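PDB 6LN0: Non-structural protein 3 from Porcine deltacoronavirus, which probably combines ADP-ribose binding by a macro domain with cleavage of the viral polyprotein by a papain-like protease domain. Local coordinates for residues T73-F76 with G82-C85; S29-P34 with R47-L52; P55-Y60 with A84-V89. All blocks are in the same frame, centred on the assembly; numbering follows the deposited sequence.

Contact 1 of 3, residues T73-F76 with G82-C85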
loop_
_atom_site.group_PDB
_atom_site.type_symbol
_atom_site.label_atom_id
_atom_site.label_comp_id
_atom_site.label_asym_id
_atom_site.label_seq_id
_atom_site.Cartn_x
_atom_site.Cartn_y
_atom_site.Cartn_z
ATOM N N THR A 73 -7.253 4.387 49.549
ATOM C CA THR A 73 -8.158 4.048 50.614
ATOM C C THR A 73 -8.560 2.592 50.455
ATOM O O THR A 73 -8.607 2.070 49.335
ATOM C CB THR A 73 -9.357 4.997 50.544
ATOM O OG1 THR A 73 -9.010 6.232 51.177
ATOM C CG2 THR A 73 -10.519 4.454 51.210
ATOM N N ASP A 74 -8.811 1.930 51.582
ATOM C CA ASP A 74 -9.420 0.613 51.556
ATOM C C ASP A 74 -10.799 0.708 50.906
ATOM O O ASP A 74 -11.374 1.779 50.777
ATOM C CB ASP A 74 -9.510 0.069 52.986
ATOM C CG ASP A 74 -9.839 -1.404 53.041
ATOM O OD1 ASP A 74 -10.985 -1.771 52.732
ATOM O OD2 ASP A 74 -8.962 -2.206 53.420
ATOM N N SER A 75 -11.338 -0.428 50.478
ATOM C CA SER A 75 -12.641 -0.410 49.817
ATOM C C SER A 75 -13.823 -0.659 50.753
ATOM O O SER A 75 -14.966 -0.680 50.278
ATOM C CB SER A 75 -12.662 -1.441 48.711
ATOM O OG SER A 75 -12.221 -2.668 49.239
ATOM N N PHE A 76 -13.582 -0.883 52.049
ATOM C CA PHE A 76 -14.647 -1.038 53.030
ATOM C C PHE A 76 -15.736 -1.995 52.562
ATOM O O PHE A 76 -15.453 -3.163 52.278
ATOM C CB PHE A 76 -15.237 0.324 53.380
ATOM C CG PHE A 76 -14.275 1.232 54.092
ATOM C CD1 PHE A 76 -13.304 1.917 53.393
ATOM C CD2 PHE A 76 -14.331 1.385 55.473
ATOM C CE1 PHE A 76 -12.413 2.743 54.041
ATOM C CE2 PHE A 76 -13.448 2.223 56.134
ATOM C CZ PHE A 76 -12.476 2.897 55.416
ATOM N N GLY A 82 -15.236 -7.292 45.049
ATOM C CA GLY A 82 -13.970 -7.498 44.367
ATOM C C GLY A 82 -13.094 -6.267 44.259
ATOM O O GLY A 82 -12.102 -6.302 43.525
ATOM N N VAL A 83 -13.430 -5.185 44.958
ATOM C CA VAL A 83 -12.668 -3.943 44.931
ATOM C C VAL A 83 -11.619 -4.010 46.036
ATOM O O VAL A 83 -11.955 -4.006 47.226
ATOM C CB VAL A 83 -13.580 -2.724 45.102
ATOM C CG1 VAL A 83 -12.772 -1.450 45.083
ATOM C CG2 VAL A 83 -14.624 -2.700 44.019
ATOM N N ALA A 84 -10.340 -4.078 45.639
ATOM C CA ALA A 84 -9.272 -4.160 46.627
ATOM C C ALA A 84 -9.076 -2.832 47.333
ATOM O O ALA A 84 -8.780 -2.803 48.530
ATOM C CB ALA A 84 -7.963 -4.605 45.978
ATOM N N CYS A 85 -9.222 -1.723 46.611
ATOM C CA CYS A 85 -9.050 -0.414 47.220
ATOM C C CYS A 85 -9.632 0.650 46.297
ATOM O O CYS A 85 -10.025 0.373 45.160
ATOM C CB CYS A 85 -7.579 -0.140 47.514
ATOM S SG CYS A 85 -6.576 -0.182 46.017
#
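T73 touches residues on two sides: its methyl CG2 lies at the edge of the F76 ring, in the ring plane, while its carbonyl O meets CB of C85 at 3.0 Å. That same T73 carbonyl takes the backbone N-H of I86, so the cysteine CB packs beside an oxygen already in use. D74 closes an Asx turn, with F76 N donating to D74 OD1 over 2.8 Å at 157° and meeting the lone pair that faces away from the second carboxylate oxygen. OD2 in turn forms a salt bridge to K79, so both oxygens of D74 have a partner. S75 then bends back across the gap. Its CB packs 3.6 Å from CG1 of V83, and a chi1 of 51° tucks OG between the backbone N and the carbonyl carbon, facing the V83 carbonyl. OG is modelled only 2.4 Å from V83 O, too short for a normal hydrogen bond, so the exact length is doubtful. V83 also packs on L31 of the neighbouring strand 29-34. Here, then, is a β-hairpin in which 71-74 forms the outer strand of the macro domain sheet, antiparallel to 83-89.

Contact 2 of 3, residues S29-P34 with R47-L52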
loop_
_atom_site.group_PDB
_atom_site.type_symbol
_atom_site.label_atom_id
_atom_site.label_comp_id
_atom_site.label_asym_id
_atom_site.label_seq_id
_atom_site.Cartn_x
_atom_site.Cartn_y
_atom_site.Cartn_z
ATOM N N SER A 29 -9.716 -5.129 42.278
ATOM C CA SER A 29 -9.491 -4.005 41.395
ATOM C C SER A 29 -9.164 -2.750 42.182
ATOM O O SER A 29 -9.501 -2.612 43.357
ATOM C CB SER A 29 -10.725 -3.763 40.527
ATOM O OG SER A 29 -11.179 -4.966 39.923
ATOM N N VAL A 30 -8.483 -1.831 41.511
ATOM C CA VAL A 30 -8.343 -0.470 41.998
ATOM C C VAL A 30 -9.471 0.323 41.369
ATOM O O VAL A 30 -9.502 0.517 40.153
ATOM C CB VAL A 30 -6.983 0.127 41.645
ATOM C CG1 VAL A 30 -6.965 1.626 41.980
ATOM C CG2 VAL A 30 -5.897 -0.616 42.392
ATOM N N LEU A 31 -10.416 0.755 42.194
ATOM C CA LEU A 31 -11.534 1.550 41.721
ATOM C C LEU A 31 -11.161 3.009 41.875
ATOM O O LEU A 31 -10.891 3.459 42.994
ATOM C CB LEU A 31 -12.793 1.215 42.511
ATOM C CG LEU A 31 -14.044 2.018 42.211
ATOM C CD1 LEU A 31 -14.565 1.671 40.821
ATOM C CD2 LEU A 31 -15.096 1.728 43.270
ATOM N N VAL A 32 -11.129 3.744 40.760
ATOM C CA VAL A 32 -10.779 5.159 40.793
ATOM C C VAL A 32 -12.017 5.991 41.102
ATOM O O VAL A 32 -13.091 5.780 40.529
ATOM C CB VAL A 32 -10.136 5.622 39.470
ATOM C CG1 VAL A 32 -9.726 7.061 39.611
ATOM C CG2 VAL A 32 -8.919 4.781 39.109
ATOM N N ASN A 33 -11.849 6.969 41.983
ATOM C CA ASN A 33 -12.929 7.849 42.429
ATOM C C ASN A 33 -12.600 9.278 42.027
ATOM O O ASN A 33 -11.679 9.886 42.606
ATOM C CB ASN A 33 -13.119 7.749 43.945
ATOM C CG ASN A 33 -14.244 8.648 44.475
ATOM O OD1 ASN A 33 -14.240 9.878 44.295
ATOM N ND2 ASN A 33 -15.204 8.031 45.161
ATOM N N PRO A 34 -13.304 9.860 41.075
ATOM C CA PRO A 34 -13.012 11.239 40.663
ATOM C C PRO A 34 -13.680 12.219 41.618
ATOM O O PRO A 34 -14.907 12.361 41.636
ATOM C CB PRO A 34 -13.602 11.307 39.244
ATOM C CG PRO A 34 -13.954 9.887 38.875
ATOM C CD PRO A 34 -14.293 9.236 40.191
ATOM N N ARG A 47 -20.220 9.924 44.281
ATOM C CA ARG A 47 -21.282 9.541 45.202
ATOM C C ARG A 47 -21.742 8.110 44.960
ATOM O O ARG A 47 -22.246 7.472 45.889
ATOM C CB ARG A 47 -22.469 10.501 45.094
ATOM C CG ARG A 47 -23.397 10.495 46.303
ATOM C CD ARG A 47 -24.770 9.920 45.970
ATOM N NE ARG A 47 -25.769 10.258 46.988
ATOM C CZ ARG A 47 -26.428 11.417 47.031
ATOM N NH1 ARG A 47 -26.190 12.334 46.106
ATOM N NH2 ARG A 47 -27.321 11.663 47.992
ATOM N N ALA A 48 -21.580 7.584 43.745
ATOM C CA ALA A 48 -21.973 6.199 43.509
ATOM C C ALA A 48 -20.985 5.232 44.144
ATOM O O ALA A 48 -21.347 4.096 44.479
ATOM C CB ALA A 48 -22.095 5.930 42.012
ATOM N N ILE A 49 -19.736 5.666 44.305
ATOM C CA ILE A 49 -18.735 4.850 44.978
ATOM C C ILE A 49 -18.938 4.926 46.481
ATOM O O ILE A 49 -18.881 3.911 47.183
ATOM C CB ILE A 49 -17.315 5.305 44.568
ATOM C CG1 ILE A 49 -17.061 5.022 43.087
ATOM C CG2 ILE A 49 -16.252 4.607 45.416
ATOM C CD1 ILE A 49 -15.858 5.797 42.486
ATOM N N ALA A 50 -19.182 6.136 46.980
ATOM C CA ALA A 50 -19.416 6.350 48.399
ATOM C C ALA A 50 -20.579 5.507 48.910
ATOM O O ALA A 50 -20.480 4.889 49.978
ATOM C CB ALA A 50 -19.662 7.836 48.662
ATOM N N LYS A 51 -21.687 5.452 48.172
ATOM C CA LYS A 51 -22.798 4.615 48.617
ATOM C C LYS A 51 -22.638 3.171 48.172
ATOM O O LYS A 51 -23.629 2.478 47.902
ATOM C CB LYS A 51 -24.145 5.211 48.181
ATOM C CG LYS A 51 -24.422 5.261 46.702
ATOM C CD LYS A 51 -25.923 5.211 46.428
ATOM C CE LYS A 51 -26.486 3.845 46.777
ATOM N NZ LYS A 51 -25.592 2.727 46.336
ATOM N N LEU A 52 -21.401 2.721 48.082
ATOM C CA LEU A 52 -21.080 1.352 47.727
ATOM C C LEU A 52 -20.047 0.847 48.721
ATOM O O LEU A 52 -19.992 -0.345 49.046
ATOM C CB LEU A 52 -20.544 1.276 46.299
ATOM C CG LEU A 52 -21.319 0.469 45.257
ATOM C CD1 LEU A 52 -20.464 0.243 44.019
ATOM C CD2 LEU A 52 -21.772 -0.857 45.822
#
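This contact belongs to a β-α unit of the macro domain, in which helix 44-53 returns over the inner strand 29-34. I49 is the helix residue that meets L31, V32, N33 and P34. The short segments pass 8.8 Å apart between axes, with their N-to-C directions at 127°, and no hydrogen bond joins them. L31 and I49 reach for each other tip to tip, CD2 of L31 standing 3.8 Å from CG2 of I49 and equally far from its CG1. The isoleucine divides its branches: with chi1 at -66°, CG2 lies anti to the backbone N, while the longer arm carries CD1 out toward the strand. There CD1 settles 3.4 Å from the carbonyl O of V32 and packs on CB of N33 at 3.7 Å. The N33 amide slants across the isoleucine, ND2 coming within 3.5 Å of I49 CB. Its polar end is not left to hydrocarbon alone, because ND2 also hydrogen-bonds to OD1 of N41, in the link between strand and helix. P34 adds a looser touch, CD against I49 CD1. V32 points its side chain away from the helix, where it packs on I119 and V89. A parallel inner strand, a glycine-rich link and a covering helix make up an element that in other macro domains contributes to the ADP-ribose site.

Contact 3 of 3, residues P55-Y60 with A84-V89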
loop_
_atom_site.group_PDB
_atom_site.type_symbol
_atom_site.label_atom_id
_atom_site.label_comp_id
_atom_site.label_asym_id
_atom_site.label_seq_id
_atom_site.Cartn_x
_atom_site.Cartn_y
_atom_site.Cartn_z
ATOM N N PRO A 55 -20.855 3.799 54.976
ATOM C CA PRO A 55 -20.788 5.056 55.728
ATOM C C PRO A 55 -19.477 5.224 56.471
ATOM O O PRO A 55 -18.978 6.347 56.600
ATOM C CB PRO A 55 -21.978 4.956 56.689
ATOM C CG PRO A 55 -22.266 3.507 56.794
ATOM C CD PRO A 55 -21.857 2.864 55.516
ATOM N N LYS A 56 -18.904 4.127 56.972
ATOM C CA LYS A 56 -17.577 4.232 57.576
ATOM C C LYS A 56 -16.550 4.697 56.546
ATOM O O LYS A 56 -15.606 5.426 56.882
ATOM C CB LYS A 56 -17.169 2.895 58.210
ATOM C CG LYS A 56 -18.002 2.486 59.451
ATOM C CD LYS A 56 -17.448 3.107 60.751
ATOM C CE LYS A 56 -18.332 2.829 61.972
ATOM N NZ LYS A 56 -18.829 4.088 62.618
ATOM N N TYR A 57 -16.736 4.327 55.281
ATOM C CA TYR A 57 -15.898 4.899 54.227
ATOM C C TYR A 57 -16.006 6.421 54.215
ATOM O O TYR A 57 -14.988 7.128 54.242
ATOM C CB TYR A 57 -16.279 4.297 52.872
ATOM C CG TYR A 57 -15.805 5.092 51.678
ATOM C CD1 TYR A 57 -14.515 4.938 51.180
ATOM C CD2 TYR A 57 -16.647 5.990 51.040
ATOM C CE1 TYR A 57 -14.081 5.667 50.101
ATOM C CE2 TYR A 57 -16.218 6.727 49.956
ATOM C CZ TYR A 57 -14.942 6.560 49.493
ATOM O OH TYR A 57 -14.531 7.297 48.416
ATOM N N GLN A 58 -17.238 6.948 54.237
ATOM C CA GLN A 58 -17.412 8.398 54.171
ATOM C C GLN A 58 -16.847 9.110 55.397
ATOM O O GLN A 58 -16.347 10.245 55.274
ATOM C CB GLN A 58 -18.887 8.753 53.987
ATOM C CG GLN A 58 -19.120 10.248 53.770
ATOM C CD GLN A 58 -18.266 10.797 52.648
ATOM O OE1 GLN A 58 -18.372 10.353 51.497
ATOM N NE2 GLN A 58 -17.401 11.761 52.976
ATOM N N GLU A 59 -16.916 8.480 56.581
ATOM C CA GLU A 59 -16.373 9.119 57.782
ATOM C C GLU A 59 -14.856 9.214 57.716
ATOM O O GLU A 59 -14.270 10.229 58.115
ATOM C CB GLU A 59 -16.788 8.358 59.053
ATOM C CG GLU A 59 -18.198 7.788 59.013
ATOM C CD GLU A 59 -18.647 7.117 60.317
ATOM O OE1 GLU A 59 -19.878 7.127 60.593
ATOM O OE2 GLU A 59 -17.790 6.563 61.047
ATOM N N TYR A 60 -14.196 8.154 57.238
ATOM C CA TYR A 60 -12.744 8.215 57.125
ATOM C C TYR A 60 -12.326 9.295 56.129
ATOM O O TYR A 60 -11.348 10.012 56.363
ATOM C CB TYR A 60 -12.171 6.842 56.746
ATOM C CG TYR A 60 -10.691 6.924 56.483
ATOM C CD1 TYR A 60 -9.804 7.263 57.501
ATOM C CD2 TYR A 60 -10.185 6.731 55.203
ATOM C CE1 TYR A 60 -8.451 7.380 57.258
ATOM C CE2 TYR A 60 -8.827 6.838 54.938
ATOM C CZ TYR A 60 -7.964 7.157 55.962
ATOM O OH TYR A 60 -6.616 7.264 55.683
ATOM N N ALA A 84 -10.340 -4.078 45.639
ATOM C CA ALA A 84 -9.272 -4.160 46.627
ATOM C C ALA A 84 -9.076 -2.832 47.333
ATOM O O ALA A 84 -8.780 -2.803 48.530
ATOM C CB ALA A 84 -7.963 -4.605 45.978
ATOM N N CYS A 85 -9.222 -1.723 46.611
ATOM C CA CYS A 85 -9.050 -0.414 47.220
ATOM C C CYS A 85 -9.632 0.650 46.297
ATOM O O CYS A 85 -10.025 0.373 45.160
ATOM C CB CYS A 85 -7.579 -0.140 47.514
ATOM S SG CYS A 85 -6.576 -0.182 46.017
ATOM N N ILE A 86 -9.667 1.881 46.811
ATOM C CA ILE A 86 -10.255 3.033 46.144
ATOM C C ILE A 86 -9.192 4.115 46.051
ATOM O O ILE A 86 -8.568 4.463 47.054
ATOM C CB ILE A 86 -11.497 3.552 46.894
ATOM C CG1 ILE A 86 -12.635 2.543 46.778
ATOM C CG2 ILE A 86 -11.951 4.915 46.367
ATOM C CD1 ILE A 86 -13.716 2.703 47.839
ATOM N N LEU A 87 -8.999 4.653 44.856
ATOM C CA LEU A 87 -7.994 5.671 44.615
ATOM C C LEU A 87 -8.707 6.974 44.277
ATOM O O LEU A 87 -9.620 6.980 43.446
ATOM C CB LEU A 87 -7.058 5.218 43.484
ATOM C CG LEU A 87 -5.933 6.107 42.967
ATOM C CD1 LEU A 87 -5.083 6.624 44.091
ATOM C CD2 LEU A 87 -5.080 5.331 41.938
ATOM N N HIS A 88 -8.312 8.059 44.929
ATOM C CA HIS A 88 -8.987 9.342 44.793
ATOM C C HIS A 88 -8.076 10.305 44.064
ATOM O O HIS A 88 -6.932 10.502 44.481
ATOM C CB HIS A 88 -9.358 9.955 46.154
ATOM C CG HIS A 88 -10.201 9.068 47.005
ATOM N ND1 HIS A 88 -9.700 7.952 47.639
ATOM C CD2 HIS A 88 -11.519 9.123 47.321
ATOM C CE1 HIS A 88 -10.673 7.362 48.316
ATOM N NE2 HIS A 88 -11.788 8.046 48.134
ATOM N N VAL A 89 -8.602 10.945 43.021
ATOM C CA VAL A 89 -7.880 11.976 42.291
ATOM C C VAL A 89 -8.827 13.106 41.918
ATOM O O VAL A 89 -10.012 12.888 41.649
ATOM C CB VAL A 89 -7.211 11.395 41.040
ATOM C CG1 VAL A 89 -6.010 10.601 41.464
ATOM C CG2 VAL A 89 -8.204 10.521 40.296
#
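Y57 OH and NE2 of H88 are 2.9 Å apart in a hydrogen bond that ties helix 55-64 to the inner strand 83-89 of the macro domain's α/β fold. The two side chains approach from opposite directions and meet rim to rim. Their planes differ by only 16°, and the centroids stay 6.0 Å apart, so neither ring lies over the other. NE2 sits at the tyrosine edge near that ring's plane, while CE1 of Y57 lies in the imidazole plane. Beside this polar joint I86 supplies the apolar part: its CD1 meets the tyrosine ring obliquely, 3.7 Å from CE1 of Y57, and I86 CG2 is 4.1 Å from Y57 OH. Y57 reaches so far because chi1 of 162° sets CG anti to the backbone N, sending the ring out from the helix toward the sheet. The next shell fixes these groups. H88 is held at its other nitrogen, ND1 hydrogen-bonding to the carbonyl O of L71, so both ends of the imidazole are pinned and its rotation is set. A50 and T73 pack against the Y57 ring, and Q58 OE1 accepts from N41 ND2, linking the helix to the neighbouring loop. On the exposed outer side of the helix, K56 NZ forms a salt bridge with E59 OE2 at 3.1 Å, meeting the syn side of the oxygen 28° out of the carboxylate plane.

All three contacts are largely buried and share one sheet. Contacts 1 and 3 both use strand 83-89, contact 1 at its start beside the edge strand and contact 3 further along it. Contact 2 serves the neighbouring strand 29-34, whose backbone bonds to 83-89. The chemistry follows position: mostly backbone and turn polar groups at the hairpin edge, with exposed D74; mostly aliphatic packing round I49, with the N33 amide against it, in contact 2; a tyrosine-histidine hydrogen bond beside an isoleucine in contact 3. The consecutive helices 44-53 and 55-64 join the last two, since A50 packs on Y57 and N33 ND2 lies 3.4 Å from Y57 OH. T73 connects contacts 1 and 3, its OG1 packing near H88 and Y60.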